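Local coordinates for protein endo-1,3-beta-glucanase, family GH16 (Zobellia galactanivorans, PDB 4BPZ) that probably hydrolyses internal beta-1,3-glucosidic bonds of algal laminarin, as a calcium-binding catalytic module of glycoside hydrolase family 16, at residues A[45-50]-A[80-85]; A[51-56]-A[69-74]; A[104-109]-A[243-248]. The protein carries 1 engineered substitution. All coordinates share one frame; numbering follows the deposited sequence.

Contact 1. Residues A[45-50]-A[80-85]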
loop_
_atom_site.group_PDB
_atom_site.type_symbol
_atom_site.label_atom_id
_atom_site.label_comp_id
_atom_site.label_asym_id
_atom_site.label_seq_id
_atom_site.Cartn_x
_atom_site.Cartn_y
_atom_site.Cartn_z
ATOM N N ASN A 45 -0.751 13.645 -8.411
ATOM C CA ASN A 45 0.211 14.717 -8.390
ATOM C C ASN A 45 1.452 14.404 -7.543
ATOM O O ASN A 45 2.185 15.304 -7.126
ATOM C CB ASN A 45 -0.424 16.066 -7.964
ATOM C CG ASN A 45 -1.558 16.411 -8.844
ATOM O OD1 ASN A 45 -1.359 16.458 -10.070
ATOM N ND2 ASN A 45 -2.706 16.593 -8.299
ATOM N N GLU A 46 1.768 13.081 -7.374
ATOM C CA GLU A 46 2.915 12.670 -6.558
ATOM C C GLU A 46 4.196 13.076 -7.255
ATOM O O GLU A 46 4.300 13.142 -8.488
ATOM C CB GLU A 46 2.868 11.151 -6.410
ATOM C CG GLU A 46 1.724 10.730 -5.505
ATOM C CD GLU A 46 1.374 9.261 -5.674
ATOM O OE1 GLU A 46 2.239 8.475 -6.189
ATOM O OE2 GLU A 46 0.241 8.893 -5.259
ATOM N N LEU A 47 5.268 13.243 -6.451
ATOM C CA LEU A 47 6.507 13.835 -6.935
ATOM C C LEU A 47 7.627 12.881 -7.101
ATOM O O LEU A 47 8.698 13.268 -7.506
ATOM C CB LEU A 47 6.913 14.981 -5.968
ATOM C CG LEU A 47 5.874 16.141 -5.959
ATOM C CD1 LEU A 47 6.350 17.250 -5.035
ATOM C CD2 LEU A 47 5.712 16.743 -7.347
ATOM N N GLN A 48 7.448 11.589 -6.806
ATOM C CA GLN A 48 8.515 10.591 -6.824
ATOM C C GLN A 48 8.569 9.800 -8.121
ATOM O O GLN A 48 7.533 9.592 -8.804
ATOM C CB GLN A 48 8.473 9.596 -5.655
ATOM C CG GLN A 48 7.404 8.483 -5.779
ATOM C CD GLN A 48 5.999 8.965 -5.788
ATOM O OE1 GLN A 48 5.121 8.359 -6.485
ATOM N NE2 GLN A 48 5.679 9.971 -5.078
ATOM N N HIS A 49 9.736 9.219 -8.399
ATOM C CA HIS A 49 9.857 7.968 -9.147
ATOM C C HIS A 49 10.018 6.815 -8.186
ATOM O O HIS A 49 10.562 6.951 -7.105
ATOM C CB HIS A 49 11.061 7.981 -10.081
ATOM C CG HIS A 49 10.775 8.566 -11.437
ATOM N ND1 HIS A 49 9.758 8.171 -12.191
ATOM C CD2 HIS A 49 11.460 9.536 -12.159
ATOM C CE1 HIS A 49 9.769 8.885 -13.331
ATOM N NE2 HIS A 49 10.819 9.692 -13.304
ATOM N N TYR A 50 9.531 5.671 -8.636
ATOM C CA TYR A 50 9.737 4.407 -7.925
ATOM C C TYR A 50 10.825 3.592 -8.614
ATOM O O TYR A 50 10.893 3.567 -9.823
ATOM C CB TYR A 50 8.420 3.625 -7.845
ATOM C CG TYR A 50 7.412 4.242 -6.903
ATOM C CD1 TYR A 50 7.721 4.448 -5.555
ATOM C CD2 TYR A 50 6.119 4.559 -7.326
ATOM C CE1 TYR A 50 6.792 4.953 -4.669
ATOM C CE2 TYR A 50 5.180 5.070 -6.452
ATOM C CZ TYR A 50 5.515 5.254 -5.117
ATOM O OH TYR A 50 4.587 5.735 -4.216
ATOM N N LYS A 80 12.357 13.362 -11.868
ATOM C CA LYS A 80 11.661 13.712 -10.648
ATOM C C LYS A 80 12.720 14.032 -9.603
ATOM O O LYS A 80 13.912 13.722 -9.750
ATOM C CB LYS A 80 10.780 12.539 -10.148
ATOM C CG LYS A 80 9.682 12.136 -11.089
ATOM C CD LYS A 80 8.600 13.237 -11.202
ATOM C CE LYS A 80 7.536 12.845 -12.236
ATOM N NZ LYS A 80 6.670 13.945 -12.600
ATOM N N ASP A 81 12.247 14.655 -8.526
ATOM C CA ASP A 81 13.147 15.152 -7.462
ATOM C C ASP A 81 13.217 14.215 -6.257
ATOM O O ASP A 81 13.960 14.501 -5.312
ATOM C CB ASP A 81 12.616 16.506 -6.958
ATOM C CG ASP A 81 12.736 17.588 -7.990
ATOM O OD1 ASP A 81 13.566 17.435 -8.927
ATOM O OD2 ASP A 81 11.999 18.593 -7.860
ATOM N N TYR A 82 12.462 13.100 -6.250
ATOM C CA TYR A 82 12.439 12.146 -5.173
ATOM C C TYR A 82 12.429 10.759 -5.757
ATOM O O TYR A 82 11.828 10.542 -6.823
ATOM C CB TYR A 82 11.207 12.297 -4.242
ATOM C CG TYR A 82 11.096 13.700 -3.679
ATOM C CD1 TYR A 82 10.405 14.695 -4.416
ATOM C CD2 TYR A 82 11.724 14.065 -2.515
ATOM C CE1 TYR A 82 10.386 16.030 -3.969
ATOM C CE2 TYR A 82 11.701 15.394 -2.016
ATOM C CZ TYR A 82 11.020 16.338 -2.754
ATOM O OH TYR A 82 11.031 17.627 -2.292
ATOM N N THR A 83 12.955 9.815 -5.013
ATOM C CA THR A 83 12.833 8.364 -5.348
ATOM C C THR A 83 12.286 7.628 -4.167
ATOM O O THR A 83 12.436 8.045 -2.985
ATOM C CB THR A 83 14.254 7.792 -5.734
ATOM O OG1 THR A 83 15.096 7.930 -4.612
ATOM C CG2 THR A 83 14.807 8.427 -6.949
ATOM N N SER A 84 11.626 6.502 -4.427
ATOM C CA SER A 84 11.055 5.653 -3.402
ATOM C C SER A 84 10.886 4.247 -4.015
ATOM O O SER A 84 11.429 3.978 -5.090
ATOM C CB SER A 84 9.757 6.270 -2.902
ATOM O OG SER A 84 9.255 5.574 -1.812
ATOM N N ALA A 85 10.128 3.398 -3.329
ATOM C CA ALA A 85 9.800 2.076 -3.878
ATOM C C ALA A 85 8.314 1.834 -3.690
ATOM O O ALA A 85 7.667 2.332 -2.767
ATOM C CB ALA A 85 10.603 0.977 -3.226
HETATM O O HOH W 1 5.352 15.047 -10.428
HETATM O O HOH W 2 9.563 15.692 -8.512
#
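His-49 and Ser-84 each give a backbone N-H across two strands that run parallel here. His-49 N donates to Tyr-82 O at 2.9 Å, and Ser-84 N donates to His-49 O, also at 2.9 Å, though that bond is bent to 137° at the hydrogen. Both carbonyls accept a CA-H as well, so each oxygen has two contacts: Gln-48 CA lies 3.3 Å from Tyr-82 O, and Thr-83 CA approaches His-49 O. Ser-84 OG bonds to Ile-228 O and Thr-83 OG1 to Glu-71 OE1.

Ahead of this pairing, water takes over. One molecule donates to Leu-47 O and accepts from Asp-81 N; another links Glu-46 O to Lys-80 NZ, 2.8 Å from the ammonium, which is also bound to Ser-41 OG. The lysine chain bends at chi2 (-68°), which turns CD off its course beyond CG. That CG sits over one face of the His-49 imidazole, 3.6 Å from the ring centroid and displaced toward CD2, a CH-pi contact in which the two side chains cross at about a right angle. His-49 NE2 is hydrogen-bonded to Ser-78 O, which helps to fix the turn of the ring. Leu-47 CB packs on Tyr-82 CD1 at 3.8 Å.

Strand 48-50 thus lines one margin of strand 82-93 in the family 16 beta-sandwich. Strand 63-75 pairs antiparallel with that same strand, while Ala-229 of strand 222-230 packs against Gln-48 and Tyr-50.

Contact 2. Residues A[51-56]-A[69-74]; sequences TNRSEN and IKEKYT
Segment 51-56 is an irregular loop standing off the extended strand 69-74, with the nearest CA atoms, those of Asn-56 and Ile-69, 7.6 Å apart, and side chains fill the space between. Arg-53 and Glu-71 meet tip to tip in a two-pronged salt bridge: NH1 of Arg-53 reaches OE2 of Glu-71 at 2.8 Å and NH2 reaches OE1 at 2.9 Å, the second bond almost straight at 174°. Both carboxylate oxygens are met on the syn side, although the two planes are turned 36° apart.

The guanidinium is held from behind as well. The Arg-53 chain bends at chi3 (-63°), which turns NE toward Thr-51 OG1, to which it donates in plane at 3.0 Å; NH2 also donates to Asn-56 OD1. Thr-51 OG1 accepts from Arg-53 N too, making an ST turn, and donates its own hydrogen to Asn-56 OD1 at 2.7 Å. Four N-H bonds from NE, NH1 and NH2 together fix the guanidinium's rotation. The loop, folded on its own hydrogen bonds, joins strands 48-50 and 57-60 of the beta-sandwich and presents the arginine to strand 63-75.

Tyr-73 CE1 lies over one face of the guanidinium and Glu-55 CB over the opposite face. CG2 of Thr-51 rests on a face of the Tyr-73 ring, 3.8 Å from its centroid, a CH-pi contact. At the Asn-56 end of the contact, Ile-69 CD1 packs 3.5 Å from Glu-55 O and also touches Glu-55 CB and Asn-56 ND2. Thr-83 of strand 82-93 binds Glu-71 OE1 and Asn-56 ND2 through its hydroxyl.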
loop_
_atom_site.group_PDB
_atom_site.type_symbol
_atom_site.label_atom_id
_atom_site.label_comp_id
_atom_site.label_asym_id
_atom_site.label_seq_id
_atom_site.Cartn_x
_atom_site.Cartn_y
_atom_site.Cartn_z
ATOM N N THR A 51 11.713 2.987 -7.816
ATOM C CA THR A 51 12.874 2.250 -8.385
ATOM C C THR A 51 12.956 0.942 -7.660
ATOM O O THR A 51 12.395 0.721 -6.583
ATOM C CB THR A 51 14.204 3.028 -8.314
ATOM O OG1 THR A 51 14.921 2.703 -7.113
ATOM C CG2 THR A 51 14.034 4.497 -8.533
ATOM N N ASN A 52 13.782 0.032 -8.250
ATOM C CA ASN A 52 14.039 -1.242 -7.584
ATOM C C ASN A 52 15.422 -1.314 -6.974
ATOM O O ASN A 52 15.925 -2.390 -6.687
ATOM C CB ASN A 52 13.771 -2.465 -8.487
ATOM C CG ASN A 52 14.829 -2.695 -9.523
ATOM O OD1 ASN A 52 14.881 -3.850 -10.134
ATOM N ND2 ASN A 52 15.666 -1.816 -9.751
ATOM N N ARG A 53 16.047 -0.151 -6.732
ATOM C CA ARG A 53 17.385 -0.086 -6.222
ATOM C C ARG A 53 17.465 -0.248 -4.755
ATOM O O ARG A 53 16.505 0.035 -4.002
ATOM C CB ARG A 53 18.039 1.257 -6.608
ATOM C CG ARG A 53 17.997 1.619 -8.075
ATOM C CD ARG A 53 18.532 3.004 -8.238
ATOM N NE ARG A 53 17.654 3.919 -7.509
ATOM C CZ ARG A 53 17.990 5.126 -7.054
ATOM N NH1 ARG A 53 19.141 5.693 -7.350
ATOM N NH2 ARG A 53 17.155 5.791 -6.257
ATOM N N SER A 54 18.634 -0.630 -4.260
ATOM C CA SER A 54 18.864 -0.647 -2.793
ATOM C C SER A 54 18.777 0.688 -2.127
ATOM O O SER A 54 18.495 0.730 -0.927
ATOM C CB SER A 54 20.208 -1.247 -2.368
ATOM O OG SER A 54 20.179 -2.627 -2.597
ATOM N N GLU A 55 18.867 1.786 -2.895
ATOM C CA GLU A 55 18.581 3.092 -2.284
ATOM C C GLU A 55 17.196 3.082 -1.671
ATOM O O GLU A 55 16.986 3.727 -0.612
ATOM C CB GLU A 55 18.581 4.158 -3.367
ATOM C CG GLU A 55 19.934 4.788 -3.664
ATOM C CD GLU A 55 20.840 3.968 -4.547
ATOM O OE1 GLU A 55 20.507 2.844 -4.949
ATOM O OE2 GLU A 55 21.960 4.496 -4.860
ATOM N N ASN A 56 16.208 2.485 -2.339
ATOM C CA ASN A 56 14.830 2.641 -1.926
ATOM C C ASN A 56 14.167 1.509 -1.268
ATOM O O ASN A 56 13.073 1.677 -0.735
ATOM C CB ASN A 56 13.989 3.142 -3.144
ATOM C CG ASN A 56 14.552 4.367 -3.809
ATOM O OD1 ASN A 56 14.968 4.336 -4.973
ATOM N ND2 ASN A 56 14.611 5.502 -3.074
ATOM N N ILE A 69 13.761 9.309 -0.781
ATOM C CA ILE A 69 14.997 10.134 -0.787
ATOM C C ILE A 69 14.785 11.305 -1.691
ATOM O O ILE A 69 14.238 11.196 -2.788
ATOM C CB ILE A 69 16.199 9.348 -1.304
ATOM C CG1 ILE A 69 16.384 8.003 -0.626
ATOM C CG2 ILE A 69 17.465 10.173 -1.182
ATOM C CD1 ILE A 69 17.458 7.132 -1.221
ATOM N N LYS A 70 15.230 12.503 -1.246
ATOM C CA LYS A 70 15.323 13.652 -2.174
ATOM C C LYS A 70 16.549 13.417 -3.027
ATOM O O LYS A 70 17.724 13.427 -2.538
ATOM C CB LYS A 70 15.444 14.962 -1.375
ATOM C CG LYS A 70 15.446 16.189 -2.301
ATOM C CD LYS A 70 15.361 17.453 -1.499
ATOM C CE LYS A 70 15.156 18.638 -2.439
ATOM N NZ LYS A 70 14.993 19.865 -1.600
ATOM N N GLU A 71 16.334 13.207 -4.316
ATOM C CA GLU A 71 17.359 12.708 -5.245
ATOM C C GLU A 71 16.805 12.949 -6.620
ATOM O O GLU A 71 15.682 12.501 -6.953
ATOM C CB GLU A 71 17.504 11.123 -5.018
ATOM C CG GLU A 71 18.360 10.494 -6.051
ATOM C CD GLU A 71 18.445 8.997 -5.979
ATOM O OE1 GLU A 71 17.792 8.335 -5.125
ATOM O OE2 GLU A 71 19.253 8.447 -6.791
ATOM N N LYS A 72 17.568 13.598 -7.499
ATOM C CA LYS A 72 17.135 13.741 -8.912
ATOM C C LYS A 72 17.247 12.343 -9.569
ATOM O O LYS A 72 18.306 11.709 -9.481
ATOM C CB LYS A 72 17.999 14.760 -9.696
ATOM C CG LYS A 72 17.822 16.173 -9.145
ATOM C CD LYS A 72 16.563 16.829 -9.694
ATOM C CE LYS A 72 16.644 18.318 -9.352
ATOM N NZ LYS A 72 15.431 19.135 -9.610
ATOM N N TYR A 73 16.220 11.948 -10.287
ATOM C CA TYR A 73 16.247 10.665 -10.933
ATOM C C TYR A 73 15.450 10.710 -12.155
ATOM O O TYR A 73 14.351 11.289 -12.186
ATOM C CB TYR A 73 15.655 9.604 -9.969
ATOM C CG TYR A 73 15.720 8.157 -10.455
ATOM C CD1 TYR A 73 16.849 7.414 -10.199
ATOM C CD2 TYR A 73 14.741 7.570 -11.207
ATOM C CE1 TYR A 73 17.025 6.101 -10.669
ATOM C CE2 TYR A 73 14.864 6.292 -11.700
ATOM C CZ TYR A 73 16.001 5.562 -11.423
ATOM O OH TYR A 73 16.088 4.272 -11.934
ATOM N N THR A 74 15.967 10.137 -13.272
ATOM C CA THR A 74 15.264 10.218 -14.610
ATOM C C THR A 74 14.932 8.777 -15.018
ATOM O O THR A 74 15.809 7.915 -15.007
ATOM C CB THR A 74 16.148 10.909 -15.628
ATOM O OG1 THR A 74 16.458 12.204 -15.106
ATOM C CG2 THR A 74 15.476 10.981 -17.027
#

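Contact 3. Residues A[104-109]-A[243-248]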
loop_
_atom_site.group_PDB
_atom_site.type_symbol
_atom_site.label_atom_id
_atom_site.label_comp_id
_atom_site.label_asym_id
_atom_site.label_seq_id
_atom_site.Cartn_x
_atom_site.Cartn_y
_atom_site.Cartn_z
ATOM N N LEU A 104 6.041 3.802 10.794
ATOM C CA LEU A 104 5.748 4.705 9.678
ATOM C C LEU A 104 6.787 5.820 9.554
ATOM O O LEU A 104 7.390 6.207 10.589
ATOM C CB LEU A 104 4.311 5.281 9.786
ATOM C CG LEU A 104 3.238 4.236 9.963
ATOM C CD1 LEU A 104 1.885 4.911 9.963
ATOM C CD2 LEU A 104 3.280 3.122 8.959
ATOM N N PRO A 105 6.940 6.442 8.399
ATOM C CA PRO A 105 7.827 7.615 8.310
ATOM C C PRO A 105 7.315 8.730 9.212
ATOM O O PRO A 105 6.105 8.993 9.302
ATOM C CB PRO A 105 7.735 7.991 6.812
ATOM C CG PRO A 105 7.141 6.807 6.136
ATOM C CD PRO A 105 6.412 5.976 7.112
ATOM N N SER A 106 8.242 9.463 9.811
ATOM C CA SER A 106 7.859 10.629 10.645
ATOM C C SER A 106 7.842 11.936 9.916
ATOM O O SER A 106 7.262 12.892 10.465
ATOM C CB SER A 106 8.895 10.779 11.828
ATOM O OG SER A 106 10.168 11.043 11.322
ATOM N N LYS A 107 8.498 12.057 8.764
ATOM C CA LYS A 107 8.758 13.352 8.207
ATOM C C LYS A 107 7.604 13.882 7.411
ATOM O O LYS A 107 6.850 13.183 6.713
ATOM C CB LYS A 107 10.018 13.357 7.347
ATOM C CG LYS A 107 11.281 13.158 8.234
ATOM C CD LYS A 107 12.566 13.145 7.443
ATOM C CE LYS A 107 13.779 12.970 8.376
ATOM N NZ LYS A 107 15.035 12.944 7.581
ATOM N N LYS A 108 7.489 15.222 7.421
ATOM C CA LYS A 108 6.502 15.901 6.634
ATOM C C LYS A 108 6.708 15.650 5.142
ATOM O O LYS A 108 7.851 15.625 4.707
ATOM C CB LYS A 108 6.560 17.440 6.938
ATOM C CG LYS A 108 5.473 18.252 6.290
ATOM C CD LYS A 108 5.484 19.685 6.897
ATOM C CE LYS A 108 4.462 20.478 6.087
ATOM N NZ LYS A 108 4.068 21.809 6.652
ATOM N N GLY A 109 5.611 15.531 4.403
ATOM C CA GLY A 109 5.673 15.296 2.978
ATOM C C GLY A 109 5.557 13.833 2.543
ATOM O O GLY A 109 5.362 13.581 1.356
ATOM N N THR A 243 15.645 15.084 3.526
ATOM C CA THR A 243 16.736 14.231 3.065
ATOM C C THR A 243 16.219 12.853 2.645
ATOM O O THR A 243 16.202 12.522 1.460
ATOM C CB THR A 243 17.815 14.057 4.149
ATOM O OG1 THR A 243 17.194 13.713 5.395
ATOM C CG2 THR A 243 18.609 15.343 4.322
ATOM N N ASP A 244 15.803 12.057 3.625
ATOM C CA ASP A 244 15.280 10.721 3.378
ATOM C C ASP A 244 14.430 10.311 4.554
ATOM O O ASP A 244 14.481 10.906 5.641
ATOM C CB ASP A 244 16.406 9.745 3.081
ATOM C CG ASP A 244 17.515 9.867 4.112
ATOM O OD1 ASP A 244 17.327 9.538 5.260
ATOM O OD2 ASP A 244 18.642 10.419 3.708
ATOM N N ASP A 245 13.603 9.266 4.386
ATOM C CA ASP A 245 12.853 8.695 5.505
ATOM C C ASP A 245 12.482 7.273 5.179
ATOM O O ASP A 245 12.432 6.894 3.976
ATOM C CB ASP A 245 11.588 9.487 5.837
ATOM C CG ASP A 245 11.188 9.400 7.275
ATOM O OD1 ASP A 245 11.903 8.781 8.095
ATOM O OD2 ASP A 245 10.120 9.961 7.602
ATOM N N ILE A 246 12.185 6.488 6.195
ATOM C CA ILE A 246 11.925 5.067 6.104
ATOM C C ILE A 246 10.554 4.673 6.604
ATOM O O ILE A 246 10.072 5.156 7.593
ATOM C CB ILE A 246 13.044 4.271 6.850
ATOM C CG1 ILE A 246 14.324 4.233 6.003
ATOM C CG2 ILE A 246 12.619 2.857 7.249
ATOM C CD1 ILE A 246 15.591 3.761 6.765
ATOM N N PHE A 247 9.979 3.687 5.907
ATOM C CA PHE A 247 8.788 2.900 6.310
ATOM C C PHE A 247 9.299 1.496 6.600
ATOM O O PHE A 247 9.857 0.874 5.689
ATOM C CB PHE A 247 7.867 2.926 5.099
ATOM C CG PHE A 247 6.520 2.245 5.204
ATOM C CD1 PHE A 247 5.976 1.784 6.387
ATOM C CD2 PHE A 247 5.785 2.074 4.027
ATOM C CE1 PHE A 247 4.735 1.155 6.391
ATOM C CE2 PHE A 247 4.563 1.465 4.036
ATOM C CZ PHE A 247 4.036 1.042 5.215
ATOM N N GLU A 248 9.252 1.069 7.836
ATOM C CA GLU A 248 9.879 -0.157 8.270
ATOM C C GLU A 248 8.806 -1.185 8.591
ATOM O O GLU A 248 7.929 -0.962 9.423
ATOM C CB GLU A 248 10.724 0.109 9.511
ATOM C CG GLU A 248 11.495 -1.112 9.894
ATOM C CD GLU A 248 12.404 -0.952 11.093
ATOM O OE1 GLU A 248 12.210 -0.003 11.861
ATOM O OE2 GLU A 248 13.292 -1.794 11.277
HETATM O O HOH W 3 10.312 5.401 10.648
HETATM O O HOH W 4 11.167 8.576 10.602
HETATM O O HOH W 5 14.921 15.471 6.387
#
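Lys-107 sets CG anti to its carbonyl carbon (chi1 -69°) and is extended beyond it, while Asp-245 turns CG roughly anti to its own backbone N (chi1 -151°), and the two side chains cross with the lysine CB and CG beside the carboxylate. Asp-245 OD2 accepts from Lys-107 N at 2.9 Å, the donor lying nearly on the line of the C-O bond. OD1 is occupied separately: a water donates to it at 2.6 Å and accepts from Ser-106 N, and Ile-246 N gives it a weak bond. The carboxylate is thus gripped on both oxygens.

Farther out, Lys-107 NZ donates to Asp-244 O at 2.9 Å and to a water that also accepts from Thr-243 N. An alanine in place of Lys-107 would probably leave Asp-244 O without its ammonium donor, that water without one of its partners, and the Asp-245 carboxylate without the methylenes beyond CB that lie beside it.

At the other end the contact turns apolar. Leu-104 lies side by side with Phe-247, both pointing the same way, with CD2 of the leucine 3.5 Å from CE1 of the ring. Pro-105 sets CD 3.9 Å from Phe-247 CB, and its CB comes close to Asp-245 OD2. A third water donates to both Leu-104 O and Ile-246 O.

The loop between strands 96-103 and 110-118 thereby follows the start of strand 244-255. Along its other edge that strand pairs antiparallel with strand 63-75. Phe-247, with Pro-105, packs on Pro-112 of strand 110-118 and Ile-228 of strand 222-230.

In the fold
Along the chain contact 2 is nested within the loop that contact 1 closes, and contact 3 follows both. Contacts 1 and 2 have centres about 8 Å apart and touch directly across neighbouring strands 82-93 and 63-75: Asp-81 OD1 forms a salt bridge with Lys-72 NZ at 2.6 Å. Contact 3 lies about 14 Å from contact 2 between centres, and Lys-70 N probably bonds to Thr-243 O where strand 63-75 meets strand 244-255. Contacts 1 and 3 stay about 6 Å apart at their nearest atoms. Three neighbouring strands of the family 16 beta-sandwich thus connect all three contacts, tying loops far apart in sequence to one part of the catalytic module.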